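Local atomic coordinates of streptokinase domain B (Streptococcus dysgalactiae subsp. equisimilis, PDB entry 1QQR), a protein that probably contributes, as one domain of streptokinase, to the non-proteolytic activation of plasminogen and so to fibrinolysis. Residues L38-L49 / E90-R98. Numbering follows the deposited sequence.
Sequences LAIGDTITSQEL and EFTYRVKNR
Ser-46 holds Glu-90 and Phe-91 by three hydrogen bonds and by its CB, and the contact is tightly packed here. That CB sits over the centre of the Phe-91 ring, 3.6 Å from the centroid, in a CH-pi contact almost on the ring normal, while Leu-49 CD1 meets the ring edge at CE1. With chi1 at 47°, OG swings between the backbone N and the carbonyl carbon of its own residue. There it accepts from Phe-91 N at 2.9 Å. It also donates to Glu-90 OE2 at 2.5 Å, which receives it on its anti lone pair, the one away from OE1. Ser-46 N in turn donates to Phe-91 O, so the backbone N and the side-chain hydroxyl of Ser-46 are both bonded to the Phe-91 backbone. Beyond it, the Gln-47 amide stacks on the Glu-90 carboxylate, the planes 21° apart.

Ile-44 and Tyr-93 form the hydrogen-bonded pair, their side chains on the buried face; Tyr-93 OH accepts from Lys-96 N and bonds to Asp-118. The other face is the loose, solvent side. Here Thr-45 CG2 meets Thr-92 CG2 at 3.6 Å, while the extended Arg-94 chain passes over Gly-41, its CG 3.5 Å from Gly-41 O, to which a water donates.

At the far end a type II beta turn from Ala-39 to Asp-42 wraps Val-95, whose CB faces Ala-39 O: Gly-41 N donates to Val-95 O and Val-95 N to Asp-42 O, each at 2.8 Å. Ile-40 CG1 packs on Lys-96 O and Asn-97 CA. The whole exemplifies a short two-stranded antiparallel sheet leading straight into a helix opened by a capping box, in which N-cap Thr-45 donates its N to Glu-48 OE2 and its OG1 weakly accepts from Glu-48 N; in this streptokinase-family domain its Ile-44/Tyr-93 face packs against strands 8-18, 64-76 and 111-128 of the main mixed sheet.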
ATOM      1  N   LEU A  38      13.685  -2.474  -0.884  1.00 40.98           N
ATOM      2  CA  LEU A  38      14.108  -3.419   0.133  1.00 42.88           C
ATOM      3  C   LEU A  38      14.581  -4.701  -0.503  1.00 43.84           C
ATOM      4  O   LEU A  38      14.550  -4.853  -1.719  1.00 50.29           O
ATOM      5  CB  LEU A  38      12.936  -3.740   1.065  1.00 44.40           C
ATOM      6  CG  LEU A  38      12.411  -2.553   1.869  1.00 48.24           C
ATOM      7  CD1 LEU A  38      11.236  -3.007   2.736  1.00 44.79           C
ATOM      8  CD2 LEU A  38      13.537  -1.996   2.729  1.00 41.77           C
ATOM      9  N   ALA A  39      15.006  -5.633   0.335  1.00 44.14           N
ATOM     10  CA  ALA A  39      15.473  -6.922  -0.149  1.00 43.04           C
ATOM     11  C   ALA A  39      14.485  -7.985   0.300  1.00 40.78           C
ATOM     12  O   ALA A  39      13.722  -7.778   1.249  1.00 46.39           O
ATOM     13  CB  ALA A  39      16.870  -7.222   0.423  1.00 37.73           C
ATOM     14  N   ILE A  40      14.490  -9.111  -0.398  1.00 40.19           N
ATOM     15  CA  ILE A  40      13.638 -10.240  -0.061  1.00 43.63           C
ATOM     16  C   ILE A  40      13.880 -10.524   1.428  1.00 46.11           C
ATOM     17  O   ILE A  40      15.032 -10.553   1.877  1.00 49.81           O
ATOM     18  CB  ILE A  40      14.033 -11.489  -0.912  1.00 41.67           C
ATOM     19  CG1 ILE A  40      13.218 -11.535  -2.207  1.00 46.81           C
ATOM     20  CG2 ILE A  40      13.827 -12.762  -0.115  1.00 50.96           C
ATOM     21  CD1 ILE A  40      13.529 -10.413  -3.170  1.00 42.06           C
ATOM     22  N   GLY A  41      12.810 -10.714   2.196  1.00 42.51           N
ATOM     23  CA  GLY A  41      12.977 -10.975   3.618  1.00 39.32           C
ATOM     24  C   GLY A  41      12.895  -9.749   4.520  1.00 38.77           C
ATOM     25  O   GLY A  41      12.639  -9.869   5.714  1.00 43.63           O
ATOM     26  N   ASP A  42      13.133  -8.561   3.981  1.00 36.77           N
ATOM     27  CA  ASP A  42      13.018  -7.369   4.804  1.00 36.09           C
ATOM     28  C   ASP A  42      11.555  -7.276   5.247  1.00 40.02           C
ATOM     29  O   ASP A  42      10.658  -7.860   4.614  1.00 42.23           O
ATOM     30  CB  ASP A  42      13.396  -6.133   3.998  1.00 41.79           C
ATOM     31  CG  ASP A  42      14.891  -5.977   3.846  1.00 50.46           C
ATOM     32  OD1 ASP A  42      15.615  -6.968   4.083  1.00 59.67           O
ATOM     33  OD2 ASP A  42      15.342  -4.868   3.486  1.00 58.98           O
ATOM     34  N   THR A  43      11.299  -6.549   6.323  1.00 35.30           N
ATOM     35  CA  THR A  43       9.935  -6.436   6.805  1.00 38.01           C
ATOM     36  C   THR A  43       9.457  -5.004   6.888  1.00 35.03           C
ATOM     37  O   THR A  43      10.250  -4.077   6.956  1.00 36.83           O
ATOM     38  CB  THR A  43       9.780  -7.035   8.192  1.00 36.30           C
ATOM     39  OG1 THR A  43      10.678  -6.360   9.080  1.00 43.07           O
ATOM     40  CG2 THR A  43      10.055  -8.535   8.168  1.00 36.64           C
ATOM     41  N   ILE A  44       8.138  -4.860   6.880  1.00 35.74           N
ATOM     42  CA  ILE A  44       7.446  -3.580   6.978  1.00 34.85           C
ATOM     43  C   ILE A  44       6.337  -3.919   7.957  1.00 34.40           C
ATOM     44  O   ILE A  44       5.695  -4.947   7.794  1.00 29.67           O
ATOM     45  CB  ILE A  44       6.839  -3.182   5.630  1.00 37.36           C
ATOM     46  CG1 ILE A  44       7.957  -3.019   4.606  1.00 40.11           C
ATOM     47  CG2 ILE A  44       6.095  -1.879   5.749  1.00 37.11           C
ATOM     48  CD1 ILE A  44       7.474  -2.870   3.209  1.00 45.00           C
ATOM     49  N   THR A  45       6.126  -3.078   8.968  1.00 27.49           N
ATOM     50  CA  THR A  45       5.103  -3.343   9.972  1.00 31.25           C
ATOM     51  C   THR A  45       3.904  -2.435   9.772  1.00 35.11           C
ATOM     52  O   THR A  45       4.011  -1.382   9.127  1.00 31.43           O
ATOM     53  CB  THR A  45       5.632  -3.062  11.387  1.00 33.27           C
ATOM     54  OG1 THR A  45       6.107  -1.709  11.447  1.00 38.04           O
ATOM     55  CG2 THR A  45       6.776  -3.995  11.733  1.00 31.55           C
ATOM     56  N   SER A  46       2.772  -2.838  10.347  1.00 29.99           N
ATOM     57  CA  SER A  46       1.549  -2.044  10.272  1.00 34.49           C
ATOM     58  C   SER A  46       1.739  -0.655  10.901  1.00 35.01           C
ATOM     59  O   SER A  46       1.180   0.326  10.417  1.00 39.88           O
ATOM     60  CB  SER A  46       0.416  -2.783  10.958  1.00 34.30           C
ATOM     61  OG  SER A  46       0.852  -3.264  12.210  1.00 34.43           O
ATOM     62  N   GLN A  47       2.553  -0.545  11.947  1.00 30.36           N
ATOM     63  CA  GLN A  47       2.760   0.780  12.545  1.00 37.77           C
ATOM     64  C   GLN A  47       3.447   1.729  11.574  1.00 38.20           C
ATOM     65  O   GLN A  47       3.121   2.912  11.511  1.00 39.10           O
ATOM     66  CB  GLN A  47       3.574   0.697  13.843  1.00 38.79           C
ATOM     67  CG  GLN A  47       2.830   0.038  15.000  1.00 39.54           C
ATOM     68  CD  GLN A  47       2.975  -1.461  15.013  1.00 37.14           C
ATOM     69  OE1 GLN A  47       2.490  -2.127  15.924  1.00 46.41           O
ATOM     70  NE2 GLN A  47       3.642  -2.006  14.005  1.00 37.32           N
ATOM     71  N   GLU A  48       4.408   1.212  10.824  1.00 36.94           N
ATOM     72  CA  GLU A  48       5.103   2.023   9.834  1.00 35.11           C
ATOM     73  C   GLU A  48       4.141   2.472   8.735  1.00 30.50           C
ATOM     74  O   GLU A  48       4.226   3.602   8.257  1.00 29.65           O
ATOM     75  CB  GLU A  48       6.230   1.225   9.195  1.00 28.25           C
ATOM     76  CG  GLU A  48       7.263   0.738  10.202  1.00 44.15           C
ATOM     77  CD  GLU A  48       8.390  -0.045   9.537  1.00 43.47           C
ATOM     78  OE1 GLU A  48       9.538   0.452   9.553  1.00 49.65           O
ATOM     79  OE2 GLU A  48       8.119  -1.143   8.999  1.00 41.24           O
ATOM     80  N   LEU A  49       3.238   1.582   8.332  1.00 28.82           N
ATOM     81  CA  LEU A  49       2.286   1.917   7.277  1.00 34.38           C
ATOM     82  C   LEU A  49       1.310   2.985   7.787  1.00 36.22           C
ATOM     83  O   LEU A  49       0.983   3.948   7.056  1.00 32.88           O
ATOM     84  CB  LEU A  49       1.546   0.657   6.797  1.00 29.71           C
ATOM     85  CG  LEU A  49       2.442  -0.373   6.091  1.00 30.43           C
ATOM     86  CD1 LEU A  49       1.599  -1.564   5.682  1.00 22.57           C
ATOM     87  CD2 LEU A  49       3.115   0.246   4.851  1.00 26.82           C
ATOM     88  N   GLU A  90      -2.248  -5.846  14.532  1.00 50.24           N
ATOM     89  CA  GLU A  90      -0.997  -5.332  13.993  1.00 41.09           C
ATOM     90  C   GLU A  90      -0.371  -6.460  13.180  1.00 42.87           C
ATOM     91  O   GLU A  90      -0.653  -7.636  13.421  1.00 45.17           O
ATOM     92  CB  GLU A  90      -0.070  -4.908  15.120  1.00 39.56           C
ATOM     93  CG  GLU A  90      -0.673  -3.825  15.996  1.00 50.73           C
ATOM     94  CD  GLU A  90      -0.986  -2.541  15.240  1.00 52.40           C
ATOM     95  OE1 GLU A  90      -1.595  -1.629  15.837  1.00 66.02           O
ATOM     96  OE2 GLU A  90      -0.619  -2.424  14.052  1.00 56.41           O
ATOM     97  N   PHE A  91       0.452  -6.114  12.200  1.00 35.35           N
ATOM     98  CA  PHE A  91       1.066  -7.136  11.371  1.00 30.22           C
ATOM     99  C   PHE A  91       2.433  -6.730  10.854  1.00 27.21           C
ATOM    100  O   PHE A  91       2.828  -5.572  10.940  1.00 35.18           O
ATOM    101  CB  PHE A  91       0.148  -7.458  10.176  1.00 32.29           C
ATOM    102  CG  PHE A  91      -0.165  -6.257   9.276  1.00 33.54           C
ATOM    103  CD1 PHE A  91       0.816  -5.680   8.467  1.00 25.59           C
ATOM    104  CD2 PHE A  91      -1.453  -5.724   9.228  1.00 34.34           C
ATOM    105  CE1 PHE A  91       0.517  -4.593   7.624  1.00 31.77           C
ATOM    106  CE2 PHE A  91      -1.759  -4.638   8.391  1.00 33.24           C
ATOM    107  CZ  PHE A  91      -0.768  -4.073   7.586  1.00 32.72           C
ATOM    108  N   THR A  92       3.151  -7.701  10.316  1.00 31.94           N
ATOM    109  CA  THR A  92       4.441  -7.444   9.707  1.00 37.32           C
ATOM    110  C   THR A  92       4.359  -8.083   8.322  1.00 36.91           C
ATOM    111  O   THR A  92       3.799  -9.161   8.152  1.00 37.44           O
ATOM    112  CB  THR A  92       5.605  -8.116  10.461  1.00 43.40           C
ATOM    113  OG1 THR A  92       5.310  -9.504  10.605  1.00 52.76           O
ATOM    114  CG2 THR A  92       5.829  -7.484  11.827  1.00 33.16           C
ATOM    115  N   TYR A  93       4.877  -7.394   7.320  1.00 42.41           N
ATOM    116  CA  TYR A  93       4.888  -7.955   5.987  1.00 39.75           C
ATOM    117  C   TYR A  93       6.349  -8.181   5.642  1.00 36.28           C
ATOM    118  O   TYR A  93       7.182  -7.269   5.757  1.00 37.99           O
ATOM    119  CB  TYR A  93       4.272  -7.008   4.962  1.00 42.49           C
ATOM    120  CG  TYR A  93       4.623  -7.421   3.542  1.00 40.80           C
ATOM    121  CD1 TYR A  93       4.237  -8.670   3.044  1.00 36.46           C
ATOM    122  CD2 TYR A  93       5.398  -6.597   2.727  1.00 27.34           C
ATOM    123  CE1 TYR A  93       4.624  -9.082   1.762  1.00 43.02           C
ATOM    124  CE2 TYR A  93       5.795  -7.008   1.448  1.00 31.74           C
ATOM    125  CZ  TYR A  93       5.409  -8.245   0.975  1.00 38.21           C
ATOM    126  OH  TYR A  93       5.846  -8.671  -0.265  1.00 39.13           O
ATOM    127  N   ARG A  94       6.653  -9.400   5.223  1.00 34.51           N
ATOM    128  CA  ARG A  94       8.014  -9.772   4.846  1.00 40.05           C
ATOM    129  C   ARG A  94       8.045  -9.736   3.325  1.00 37.12           C
ATOM    130  O   ARG A  94       7.196 -10.333   2.678  1.00 32.95           O
ATOM    131  CB  ARG A  94       8.320 -11.189   5.352  1.00 46.14           C
ATOM    132  CG  ARG A  94       9.740 -11.646   5.124  1.00 59.58           C
ATOM    133  CD  ARG A  94       9.856 -13.163   5.268  1.00 74.80           C
ATOM    134  NE  ARG A  94      11.219 -13.635   5.023  1.00 83.73           N
ATOM    135  CZ  ARG A  94      11.547 -14.896   4.751  1.00 84.85           C
ATOM    136  NH1 ARG A  94      10.608 -15.835   4.679  1.00 81.44           N
ATOM    137  NH2 ARG A  94      12.818 -15.218   4.551  1.00 85.66           N
ATOM    138  N   VAL A  95       9.001  -9.025   2.748  1.00 38.91           N
ATOM    139  CA  VAL A  95       9.063  -8.958   1.295  1.00 35.15           C
ATOM    140  C   VAL A  95       9.252 -10.347   0.733  1.00 40.07           C
ATOM    141  O   VAL A  95      10.319 -10.947   0.857  1.00 41.69           O
ATOM    142  CB  VAL A  95      10.188  -8.054   0.831  1.00 37.66           C
ATOM    143  CG1 VAL A  95      10.259  -8.055  -0.681  1.00 42.77           C
ATOM    144  CG2 VAL A  95       9.950  -6.651   1.354  1.00 31.05           C
ATOM    145  N   LYS A  96       8.173 -10.841   0.138  1.00 38.61           N
ATOM    146  CA  LYS A  96       8.069 -12.161  -0.475  1.00 42.47           C
ATOM    147  C   LYS A  96       9.192 -12.490  -1.476  1.00 45.32           C
ATOM    148  O   LYS A  96       9.598 -11.644  -2.277  1.00 37.65           O
ATOM    149  CB  LYS A  96       6.699 -12.234  -1.149  1.00 46.11           C
ATOM    150  CG  LYS A  96       6.298 -13.529  -1.772  1.00 44.21           C
ATOM    151  CD  LYS A  96       4.915 -13.337  -2.388  1.00 55.44           C
ATOM    152  CE  LYS A  96       4.458 -14.526  -3.227  1.00 66.10           C
ATOM    153  NZ  LYS A  96       3.764 -15.590  -2.423  1.00 76.29           N
ATOM    154  N   ASN A  97       9.692 -13.725  -1.407  1.00 44.78           N
ATOM    155  CA  ASN A  97      10.758 -14.204  -2.293  1.00 45.47           C
ATOM    156  C   ASN A  97      10.195 -14.347  -3.694  1.00 42.77           C
ATOM    157  O   ASN A  97       9.036 -14.727  -3.881  1.00 41.92           O
ATOM    158  CB  ASN A  97      11.277 -15.573  -1.829  1.00 44.39           C
ATOM    159  CG  ASN A  97      12.665 -15.890  -2.359  1.00 50.74           C
ATOM    160  OD1 ASN A  97      13.270 -15.107  -3.101  1.00 48.11           O
ATOM    161  ND2 ASN A  97      13.185 -17.043  -1.969  1.00 54.99           N
ATOM    162  N   ARG A  98      11.013 -14.043  -4.688  1.00 40.72           N
ATOM    163  CA  ARG A  98      10.537 -14.149  -6.049  1.00 41.72           C
ATOM    164  C   ARG A  98      11.640 -14.200  -7.087  1.00 39.26           C
ATOM    165  O   ARG A  98      12.805 -13.837  -6.851  1.00 37.09           O
ATOM    166  CB  ARG A  98       9.602 -12.966  -6.380  1.00 36.59           C
ATOM    167  CG  ARG A  98      10.356 -11.643  -6.590  1.00 42.42           C
ATOM    168  CD  ARG A  98       9.458 -10.424  -6.415  1.00 45.98           C
ATOM    169  NE  ARG A  98       9.034 -10.225  -5.027  1.00 38.52           N
ATOM    170  CZ  ARG A  98       8.124  -9.329  -4.634  1.00 43.00           C
ATOM    171  NH1 ARG A  98       7.522  -8.548  -5.526  1.00 29.86           N
ATOM    172  NH2 ARG A  98       7.847  -9.177  -3.339  1.00 33.61           N
TER
HETATM  173  O   HOH W   1      12.992 -12.891   6.590  1.00 56.38           O